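Side-chain contacts in ORF112 (Cyprinid herpesvirus 3, PDB 4WCG), which binds left-handed Z-DNA through the Zalpha domain described here, and is probably also an RNA-binding protein: residues A[77-80]-A[84-87]; A[40-45]-A[73-78]. All coordinates share one frame; numbering follows the deposited sequence.

Contact 1: A[77-80]-A[84-87]; sequences YRMS and RVRK. With SO4 (sulfate ion), chain E; nucleotides of chain D; nucleotides of chain C.
M79 and V85 cross at a slant, and the CB of M79 packs on V85 CG2 at 3.8 Å. The other branch, V85 CG1, lies near the methyl CE of M79. R84 CB lies against M79 CB. The M79 sulfur sits over one face of the R84 guanidinium, offset toward its rim, and R84 NH2 forms a salt bridge with E40 of helix 40-52. The backbone joins here too: R84 N donates to M79 O at 3.0 Å. S80 OG turns back along its own helix and bonds to Y77 O at 2.7 Å; chi1 of 76° sets it between the backbone N and the carbonyl carbon. S80 CA approaches V85 O in a CA-H...O contact.

Y77 faces the DNA. C8 of DG5 of chain D lies over the centre of its ring, 3.3 Å above the plane. Y77 OH bonds to OP1 of DC4 of chain D at 2.6 Å, and this oxygen lies in the ring plane. K87 CD touches the same hydroxyl at 3.8 Å. W94 meets the Y77 ring edge-to-face and also touches V85. L47 packs on V85 and R84. Helix 40-52 and strand 94-95 thus pack against this junction of helix 69-81 and strand 86-87.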
loop_
_atom_site.group_PDB
_atom_site.type_symbol
_atom_site.label_atom_id
_atom_site.label_comp_id
_atom_site.label_asym_id
_atom_site.label_seq_id
_atom_site.Cartn_x
_atom_site.Cartn_y
_atom_site.Cartn_z
ATOM N N TYR A 77 6.360 -0.642 -2.270
ATOM C CA TYR A 77 4.944 -0.857 -2.509
ATOM C C TYR A 77 4.378 -1.965 -1.620
ATOM O O TYR A 77 3.259 -1.848 -1.134
ATOM C CB TYR A 77 4.686 -1.151 -3.989
ATOM C CG TYR A 77 4.626 0.111 -4.837
ATOM C CD1 TYR A 77 5.782 0.677 -5.370
ATOM C CD2 TYR A 77 3.419 0.748 -5.062
ATOM C CE1 TYR A 77 5.721 1.827 -6.137
ATOM C CE2 TYR A 77 3.341 1.896 -5.817
ATOM C CZ TYR A 77 4.499 2.437 -6.353
ATOM O OH TYR A 77 4.396 3.584 -7.105
ATOM N N ARG A 78 5.127 -3.038 -1.388
ATOM C CA ARG A 78 4.598 -4.051 -0.489
ATOM C C ARG A 78 4.491 -3.530 0.951
ATOM O O ARG A 78 3.516 -3.844 1.644
ATOM C CB ARG A 78 5.438 -5.314 -0.562
ATOM C CG ARG A 78 5.271 -6.045 -1.906
ATOM C CD ARG A 78 3.798 -6.352 -2.276
ATOM N NE ARG A 78 3.710 -7.204 -3.463
ATOM C CZ ARG A 78 2.579 -7.649 -4.021
ATOM N NH1 ARG A 78 1.385 -7.326 -3.516
ATOM N NH2 ARG A 78 2.642 -8.430 -5.095
ATOM N N MET A 79 5.469 -2.732 1.395
ATOM C CA MET A 79 5.378 -2.137 2.744
ATOM C C MET A 79 4.218 -1.154 2.857
ATOM O O MET A 79 3.653 -0.977 3.946
ATOM C CB MET A 79 6.680 -1.435 3.134
ATOM C CG MET A 79 7.703 -2.417 3.684
ATOM S SD MET A 79 9.095 -1.615 4.496
ATOM C CE MET A 79 9.906 -0.848 3.083
ATOM N N SER A 80 3.849 -0.518 1.752
ATOM C CA SER A 80 2.771 0.455 1.807
ATOM C C SER A 80 1.429 -0.247 2.062
ATOM O O SER A 80 0.502 0.358 2.591
ATOM C CB SER A 80 2.710 1.283 0.519
ATOM O OG SER A 80 2.132 0.559 -0.558
ATOM N N ARG A 84 3.563 0.476 6.563
ATOM C CA ARG A 84 4.916 0.708 7.075
ATOM C C ARG A 84 5.599 1.895 6.398
ATOM O O ARG A 84 6.490 2.528 6.977
ATOM C CB ARG A 84 5.764 -0.550 6.908
ATOM C CG ARG A 84 5.327 -1.673 7.825
ATOM C CD ARG A 84 6.100 -2.936 7.536
ATOM N NE ARG A 84 7.398 -2.942 8.190
ATOM C CZ ARG A 84 8.303 -3.906 8.027
ATOM N NH1 ARG A 84 8.051 -4.914 7.201
ATOM N NH2 ARG A 84 9.462 -3.857 8.669
ATOM N N VAL A 85 5.220 2.144 5.144
ATOM C CA VAL A 85 5.579 3.367 4.432
ATOM C C VAL A 85 4.309 3.910 3.785
ATOM O O VAL A 85 3.293 3.205 3.681
ATOM C CB VAL A 85 6.669 3.138 3.335
ATOM C CG1 VAL A 85 7.935 2.578 3.941
ATOM C CG2 VAL A 85 6.164 2.209 2.239
ATOM N N ARG A 86 4.364 5.149 3.325
ATOM C CA ARG A 86 3.214 5.765 2.687
ATOM C C ARG A 86 3.693 6.597 1.510
ATOM O O ARG A 86 4.639 7.389 1.643
ATOM C CB ARG A 86 2.455 6.622 3.687
ATOM C CG ARG A 86 1.110 7.111 3.176
ATOM C CD ARG A 86 0.520 8.121 4.112
ATOM N NE ARG A 86 0.325 7.560 5.442
ATOM C CZ ARG A 86 0.274 8.283 6.555
ATOM N NH1 ARG A 86 0.421 9.600 6.494
ATOM N NH2 ARG A 86 0.093 7.689 7.726
ATOM N N LYS A 87 3.045 6.432 0.364
ATOM C CA LYS A 87 3.384 7.207 -0.814
ATOM C C LYS A 87 2.619 8.522 -0.816
ATOM O O LYS A 87 1.485 8.586 -0.341
ATOM C CB LYS A 87 3.058 6.403 -2.080
ATOM C CG LYS A 87 3.664 6.943 -3.356
ATOM C CD LYS A 87 3.207 6.095 -4.545
ATOM C CE LYS A 87 1.836 6.531 -5.015
ATOM N NZ LYS A 87 1.883 7.905 -5.587
HETATM S S SO4 E . -1.197 4.382 6.912
HETATM O O1 SO4 E . -0.450 4.596 8.149
HETATM O O2 SO4 E . -2.443 5.157 6.951
HETATM O O3 SO4 E . -0.398 4.838 5.764
HETATM O O4 SO4 E . -1.523 2.962 6.793
ATOM P P DG D 5 10.290 0.337 -11.428
ATOM O OP1 DG D 5 10.782 1.578 -10.878
ATOM O OP2 DG D 5 11.172 -0.454 -12.250
ATOM O "O5'" DG D 5 9.765 -0.518 -10.210
ATOM C "C5'" DG D 5 9.155 -1.759 -10.436
ATOM C "C4'" DG D 5 8.585 -2.311 -9.153
ATOM O "O4'" DG D 5 7.573 -1.432 -8.643
ATOM C "C3'" DG D 5 7.915 -3.667 -9.326
ATOM O "O3'" DG D 5 8.863 -4.639 -8.935
ATOM C "C2'" DG D 5 6.725 -3.613 -8.387
ATOM C "C1'" DG D 5 6.458 -2.143 -8.156
ATOM N N9 DG D 5 5.266 -1.575 -8.775
ATOM C C8 DG D 5 4.338 -0.790 -8.150
ATOM N N7 DG D 5 3.409 -0.358 -8.950
ATOM C C5 DG D 5 3.746 -0.890 -10.182
ATOM C C6 DG D 5 3.102 -0.775 -11.429
ATOM O O6 DG D 5 2.076 -0.172 -11.702
ATOM N N1 DG D 5 3.793 -1.452 -12.421
ATOM C C2 DG D 5 4.946 -2.162 -12.231
ATOM N N2 DG D 5 5.456 -2.752 -13.308
ATOM N N3 DG D 5 5.550 -2.286 -11.067
ATOM C C4 DG D 5 4.897 -1.635 -10.092
ATOM P P DC D 4 6.584 4.573 -9.645
ATOM O OP1 DC D 4 6.688 4.294 -8.204
ATOM O OP2 DC D 4 7.744 5.142 -10.341
ATOM O "O5'" DC D 4 6.120 3.237 -10.398
ATOM C "C5'" DC D 4 6.490 1.976 -9.901
ATOM C "C4'" DC D 4 6.965 1.087 -11.041
ATOM O "O4'" DC D 4 5.850 0.806 -11.938
ATOM C "C3'" DC D 4 8.073 1.687 -11.916
ATOM O "O3'" DC D 4 8.999 0.658 -12.288
ATOM C "C2'" DC D 4 7.299 2.172 -13.140
ATOM C "C1'" DC D 4 6.253 1.069 -13.268
ATOM N N1 DC D 4 5.067 1.481 -14.046
ATOM C C2 DC D 4 4.986 1.175 -15.395
ATOM O O2 DC D 4 5.921 0.558 -15.919
ATOM N N3 DC D 4 3.892 1.566 -16.102
ATOM C C4 DC D 4 2.911 2.234 -15.487
ATOM N N4 DC D 4 1.850 2.603 -16.211
ATOM C C5 DC D 4 2.984 2.566 -14.104
ATOM C C6 DC D 4 4.059 2.167 -13.426
ATOM P P DG C 5 -7.346 -11.022 -7.649
ATOM O OP1 DG C 5 -8.094 -11.316 -6.474
ATOM O OP2 DG C 5 -7.919 -11.322 -8.929
ATOM O "O5'" DG C 5 -6.975 -9.481 -7.631
ATOM C "C5'" DG C 5 -6.249 -8.935 -8.694
ATOM C "C4'" DG C 5 -5.898 -7.493 -8.417
ATOM O "O4'" DG C 5 -5.150 -7.401 -7.194
ATOM C "C3'" DG C 5 -5.025 -6.886 -9.502
ATOM O "O3'" DG C 5 -5.868 -6.188 -10.397
ATOM C "C2'" DG C 5 -4.106 -5.957 -8.739
ATOM C "C1'" DG C 5 -4.086 -6.487 -7.319
ATOM N N9 DG C 5 -2.871 -7.157 -6.883
ATOM C C8 DG C 5 -2.202 -6.901 -5.717
ATOM N N7 DG C 5 -1.171 -7.673 -5.537
ATOM C C5 DG C 5 -1.157 -8.492 -6.653
ATOM C C6 DG C 5 -0.276 -9.537 -7.008
ATOM O O6 DG C 5 0.697 -9.959 -6.396
ATOM N N1 DG C 5 -0.632 -10.109 -8.221
ATOM C C2 DG C 5 -1.708 -9.744 -8.978
ATOM N N2 DG C 5 -1.890 -10.428 -10.108
ATOM N N3 DG C 5 -2.549 -8.787 -8.648
ATOM C C4 DG C 5 -2.207 -8.195 -7.490
#

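Contact 2: A[40-45]-A[73-78]. With SO4 (sulfate ion), chain F; nucleotides of chain D; nucleotides of chain C.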
loop_
_atom_site.group_PDB
_atom_site.type_symbol
_atom_site.label_atom_id
_atom_site.label_comp_id
_atom_site.label_asym_id
_atom_site.label_seq_id
_atom_site.Cartn_x
_atom_site.Cartn_y
_atom_site.Cartn_z
ATOM N N GLU A 40 12.922 -9.054 4.311
ATOM C CA GLU A 40 12.640 -8.206 5.461
ATOM C C GLU A 40 13.879 -7.385 5.804
ATOM O O GLU A 40 13.772 -6.249 6.265
ATOM C CB GLU A 40 12.175 -9.038 6.664
ATOM C CG GLU A 40 11.948 -8.240 7.957
ATOM C CD GLU A 40 10.932 -7.100 7.825
ATOM O OE1 GLU A 40 10.090 -7.120 6.893
ATOM O OE2 GLU A 40 10.978 -6.183 8.676
ATOM N N GLU A 41 15.055 -7.956 5.557
ATOM C CA GLU A 41 16.301 -7.219 5.726
ATOM C C GLU A 41 16.319 -5.967 4.842
ATOM O O GLU A 41 16.723 -4.894 5.286
ATOM C CB GLU A 41 17.497 -8.118 5.412
ATOM C CG GLU A 41 18.834 -7.402 5.438
ATOM C CD GLU A 41 19.992 -8.361 5.625
ATOM O OE1 GLU A 41 19.912 -9.220 6.530
ATOM O OE2 GLU A 41 20.979 -8.261 4.865
ATOM N N MET A 42 15.874 -6.110 3.595
ATOM C CA MET A 42 15.780 -4.967 2.683
ATOM C C MET A 42 14.756 -3.946 3.185
ATOM O O MET A 42 14.982 -2.735 3.127
ATOM C CB MET A 42 15.420 -5.440 1.266
ATOM C CG MET A 42 15.154 -4.316 0.277
ATOM S SD MET A 42 16.572 -3.229 0.029
ATOM C CE MET A 42 17.568 -4.204 -1.090
ATOM N N ASN A 43 13.630 -4.439 3.687
ATOM C CA ASN A 43 12.608 -3.553 4.246
ATOM C C ASN A 43 13.180 -2.648 5.325
ATOM O O ASN A 43 12.961 -1.440 5.326
ATOM C CB ASN A 43 11.456 -4.357 4.824
ATOM C CG ASN A 43 10.570 -4.946 3.762
ATOM O OD1 ASN A 43 10.529 -4.451 2.631
ATOM N ND2 ASN A 43 9.858 -6.008 4.111
ATOM N N LEU A 44 13.935 -3.240 6.242
ATOM C CA LEU A 44 14.500 -2.484 7.347
ATOM C C LEU A 44 15.500 -1.434 6.864
ATOM O O LEU A 44 15.559 -0.336 7.408
ATOM C CB LEU A 44 15.162 -3.432 8.351
ATOM C CG LEU A 44 14.186 -4.326 9.120
ATOM C CD1 LEU A 44 14.919 -5.310 10.013
ATOM C CD2 LEU A 44 13.242 -3.472 9.945
ATOM N N LYS A 45 16.271 -1.757 5.832
ATOM C CA LYS A 45 17.231 -0.797 5.298
ATOM C C LYS A 45 16.514 0.396 4.653
ATOM O O LYS A 45 16.947 1.540 4.775
ATOM C CB LYS A 45 18.156 -1.478 4.289
ATOM C CG LYS A 45 19.048 -2.549 4.912
ATOM C CD LYS A 45 19.763 -3.346 3.844
ATOM C CE LYS A 45 20.712 -4.362 4.462
ATOM N NZ LYS A 45 21.554 -5.028 3.428
ATOM N N ASN A 73 11.527 -0.346 -5.259
ATOM C CA ASN A 73 10.105 -0.076 -5.447
ATOM C C ASN A 73 9.265 -1.300 -5.093
ATOM O O ASN A 73 8.180 -1.152 -4.534
ATOM C CB ASN A 73 9.815 0.393 -6.883
ATOM C CG ASN A 73 9.853 1.901 -7.006
ATOM O OD1 ASN A 73 9.525 2.602 -6.047
ATOM N ND2 ASN A 73 10.217 2.409 -8.177
ATOM N N ARG A 74 9.743 -2.505 -5.409
ATOM C CA ARG A 74 8.973 -3.695 -5.059
ATOM C C ARG A 74 8.749 -3.720 -3.544
ATOM O O ARG A 74 7.632 -4.016 -3.061
ATOM C CB ARG A 74 9.690 -4.963 -5.531
ATOM C CG ARG A 74 8.840 -6.230 -5.368
ATOM C CD ARG A 74 9.454 -7.424 -6.063
ATOM N NE ARG A 74 10.681 -7.853 -5.412
ATOM C CZ ARG A 74 11.892 -7.668 -5.919
ATOM N NH1 ARG A 74 12.032 -7.039 -7.074
ATOM N NH2 ARG A 74 12.961 -8.107 -5.268
ATOM N N HIS A 75 9.804 -3.404 -2.798
ATOM C CA HIS A 75 9.689 -3.434 -1.343
ATOM C C HIS A 75 8.858 -2.265 -0.798
ATOM O O HIS A 75 8.052 -2.462 0.115
ATOM C CB HIS A 75 11.078 -3.473 -0.702
ATOM C CG HIS A 75 11.771 -4.790 -0.857
ATOM N ND1 HIS A 75 12.292 -5.227 -2.059
ATOM C CD2 HIS A 75 12.020 -5.773 0.040
ATOM C CE1 HIS A 75 12.839 -6.417 -1.890
ATOM N NE2 HIS A 75 12.686 -6.772 -0.627
ATOM N N LEU A 76 9.031 -1.063 -1.351
ATOM C CA LEU A 76 8.231 0.092 -0.916
ATOM C C LEU A 76 6.744 -0.174 -1.088
ATOM O O LEU A 76 5.935 0.045 -0.176
ATOM C CB LEU A 76 8.603 1.361 -1.703
ATOM C CG LEU A 76 9.929 2.019 -1.327
ATOM C CD1 LEU A 76 10.350 3.017 -2.413
ATOM C CD2 LEU A 76 9.770 2.744 0.018
ATOM N N TYR A 77 6.360 -0.642 -2.270
ATOM C CA TYR A 77 4.944 -0.857 -2.509
ATOM C C TYR A 77 4.378 -1.965 -1.620
ATOM O O TYR A 77 3.259 -1.848 -1.134
ATOM C CB TYR A 77 4.686 -1.151 -3.989
ATOM C CG TYR A 77 4.626 0.111 -4.837
ATOM C CD1 TYR A 77 5.782 0.677 -5.370
ATOM C CD2 TYR A 77 3.419 0.748 -5.062
ATOM C CE1 TYR A 77 5.721 1.827 -6.137
ATOM C CE2 TYR A 77 3.341 1.896 -5.817
ATOM C CZ TYR A 77 4.499 2.437 -6.353
ATOM O OH TYR A 77 4.396 3.584 -7.105
ATOM N N ARG A 78 5.127 -3.038 -1.388
ATOM C CA ARG A 78 4.598 -4.051 -0.489
ATOM C C ARG A 78 4.491 -3.530 0.951
ATOM O O ARG A 78 3.516 -3.844 1.644
ATOM C CB ARG A 78 5.438 -5.314 -0.562
ATOM C CG ARG A 78 5.271 -6.045 -1.906
ATOM C CD ARG A 78 3.798 -6.352 -2.276
ATOM N NE ARG A 78 3.710 -7.204 -3.463
ATOM C CZ ARG A 78 2.579 -7.649 -4.021
ATOM N NH1 ARG A 78 1.385 -7.326 -3.516
ATOM N NH2 ARG A 78 2.642 -8.430 -5.095
HETATM S S SO4 F . 15.098 -11.670 5.011
HETATM O O1 SO4 F . 13.694 -11.800 4.628
HETATM O O2 SO4 F . 15.263 -10.522 5.897
HETATM O O3 SO4 F . 15.926 -11.482 3.823
HETATM O O4 SO4 F . 15.521 -12.881 5.708
ATOM P P DG D 5 10.290 0.337 -11.428
ATOM O OP1 DG D 5 10.782 1.578 -10.878
ATOM O OP2 DG D 5 11.172 -0.454 -12.250
ATOM O "O5'" DG D 5 9.765 -0.518 -10.210
ATOM C "C5'" DG D 5 9.155 -1.759 -10.436
ATOM C "C4'" DG D 5 8.585 -2.311 -9.153
ATOM O "O4'" DG D 5 7.573 -1.432 -8.643
ATOM C "C3'" DG D 5 7.915 -3.667 -9.326
ATOM O "O3'" DG D 5 8.863 -4.639 -8.935
ATOM C "C2'" DG D 5 6.725 -3.613 -8.387
ATOM C "C1'" DG D 5 6.458 -2.143 -8.156
ATOM N N9 DG D 5 5.266 -1.575 -8.775
ATOM C C8 DG D 5 4.338 -0.790 -8.150
ATOM N N7 DG D 5 3.409 -0.358 -8.950
ATOM C C5 DG D 5 3.746 -0.890 -10.182
ATOM C C6 DG D 5 3.102 -0.775 -11.429
ATOM O O6 DG D 5 2.076 -0.172 -11.702
ATOM N N1 DG D 5 3.793 -1.452 -12.421
ATOM C C2 DG D 5 4.946 -2.162 -12.231
ATOM N N2 DG D 5 5.456 -2.752 -13.308
ATOM N N3 DG D 5 5.550 -2.286 -11.067
ATOM C C4 DG D 5 4.897 -1.635 -10.092
ATOM P P DC D 4 6.584 4.573 -9.645
ATOM O OP1 DC D 4 6.688 4.294 -8.204
ATOM O OP2 DC D 4 7.744 5.142 -10.341
ATOM O "O5'" DC D 4 6.120 3.237 -10.398
ATOM C "C5'" DC D 4 6.490 1.976 -9.901
ATOM C "C4'" DC D 4 6.965 1.087 -11.041
ATOM O "O4'" DC D 4 5.850 0.806 -11.938
ATOM C "C3'" DC D 4 8.073 1.687 -11.916
ATOM O "O3'" DC D 4 8.999 0.658 -12.288
ATOM C "C2'" DC D 4 7.299 2.172 -13.140
ATOM C "C1'" DC D 4 6.253 1.069 -13.268
ATOM N N1 DC D 4 5.067 1.481 -14.046
ATOM C C2 DC D 4 4.986 1.175 -15.395
ATOM O O2 DC D 4 5.921 0.558 -15.919
ATOM N N3 DC D 4 3.892 1.566 -16.102
ATOM C C4 DC D 4 2.911 2.234 -15.487
ATOM N N4 DC D 4 1.850 2.603 -16.211
ATOM C C5 DC D 4 2.984 2.566 -14.104
ATOM C C6 DC D 4 4.059 2.167 -13.426
ATOM P P DG C 5 -7.346 -11.022 -7.649
ATOM O OP1 DG C 5 -8.094 -11.316 -6.474
ATOM O OP2 DG C 5 -7.919 -11.322 -8.929
ATOM O "O5'" DG C 5 -6.975 -9.481 -7.631
ATOM C "C5'" DG C 5 -6.249 -8.935 -8.694
ATOM C "C4'" DG C 5 -5.898 -7.493 -8.417
ATOM O "O4'" DG C 5 -5.150 -7.401 -7.194
ATOM C "C3'" DG C 5 -5.025 -6.886 -9.502
ATOM O "O3'" DG C 5 -5.868 -6.188 -10.397
ATOM C "C2'" DG C 5 -4.106 -5.957 -8.739
ATOM C "C1'" DG C 5 -4.086 -6.487 -7.319
ATOM N N9 DG C 5 -2.871 -7.157 -6.883
ATOM C C8 DG C 5 -2.202 -6.901 -5.717
ATOM N N7 DG C 5 -1.171 -7.673 -5.537
ATOM C C5 DG C 5 -1.157 -8.492 -6.653
ATOM C C6 DG C 5 -0.276 -9.537 -7.008
ATOM O O6 DG C 5 0.697 -9.959 -6.396
ATOM N N1 DG C 5 -0.632 -10.109 -8.221
ATOM C C2 DG C 5 -1.708 -9.744 -8.978
ATOM N N2 DG C 5 -1.890 -10.428 -10.108
ATOM N N3 DG C 5 -2.549 -8.787 -8.648
ATOM C C4 DG C 5 -2.207 -8.195 -7.490
HETATM O O HOH W 1 8.229 -5.049 1.217
#
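The H75 ring is gripped by M42 and N43 in the tight part of this contact. M42 CG stands over the ring centre, 3.5 Å from the centroid and 10° off the ring normal, as a CH-pi contact. With CG anti to the backbone N (chi1 174°), the M42 chain reaches the ring with CB and CG. It then bends, and its sulfur leads away. N43 comes to the ring at its edge. N43 OD1 lies in the ring plane, 3.3 Å from H75 CD2, with the amide and ring planes 71° apart. The ring nitrogens are held as well: ND1 bonds to E71 O, and NE2 to the backbone N of S39.

N43 is fixed by its other amide atom. N43 ND2 gives a nearly straight bond to E40 OE1 at 3.0 Å, meeting the oxygen from above the carboxylate plane. A water bridges the helices here, donating to N43 OD1 and to H75 O, at 2.8 Å each.

The solvent side is the start of helix 40-52, where E40 and E41 are exposed. There E40 N bonds to O1 of a sulfate, probably from the crystallisation liquor, at 2.9 Å. E41 N bonds to O2 of the same ion at 2.6 Å. On the DNA side of helix 69-81, N73 ND2 bonds to OP1 of DG5 of chain D, and R74 forms a salt bridge to another phosphate. A recognition helix packed against the first helix while its other residues contact Z-DNA is characteristic of the winged helix-turn-helix fold of Zalpha domains.

How the contacts relate
Both contacts are buried and use helix 69-81, but they fasten it to different partners. Contact 1 ties its C-terminal end to strand 86-87, mostly through apolar side chains and one backbone bond. Contact 2 holds its middle against helix 40-52, across a longer gap in sequence, with a methionine over a histidine ring, an amide at its edge and a bridging water. It buries less than half as much surface, 154 against 335 Å². M79 SD packs on N43 CB, linking the two. Both touch the second subunit and each has a sulfate at its margin: at R86 in contact 1, at the exposed start of helix 40-52 in contact 2. Y77 and R78, common to both, face DNA.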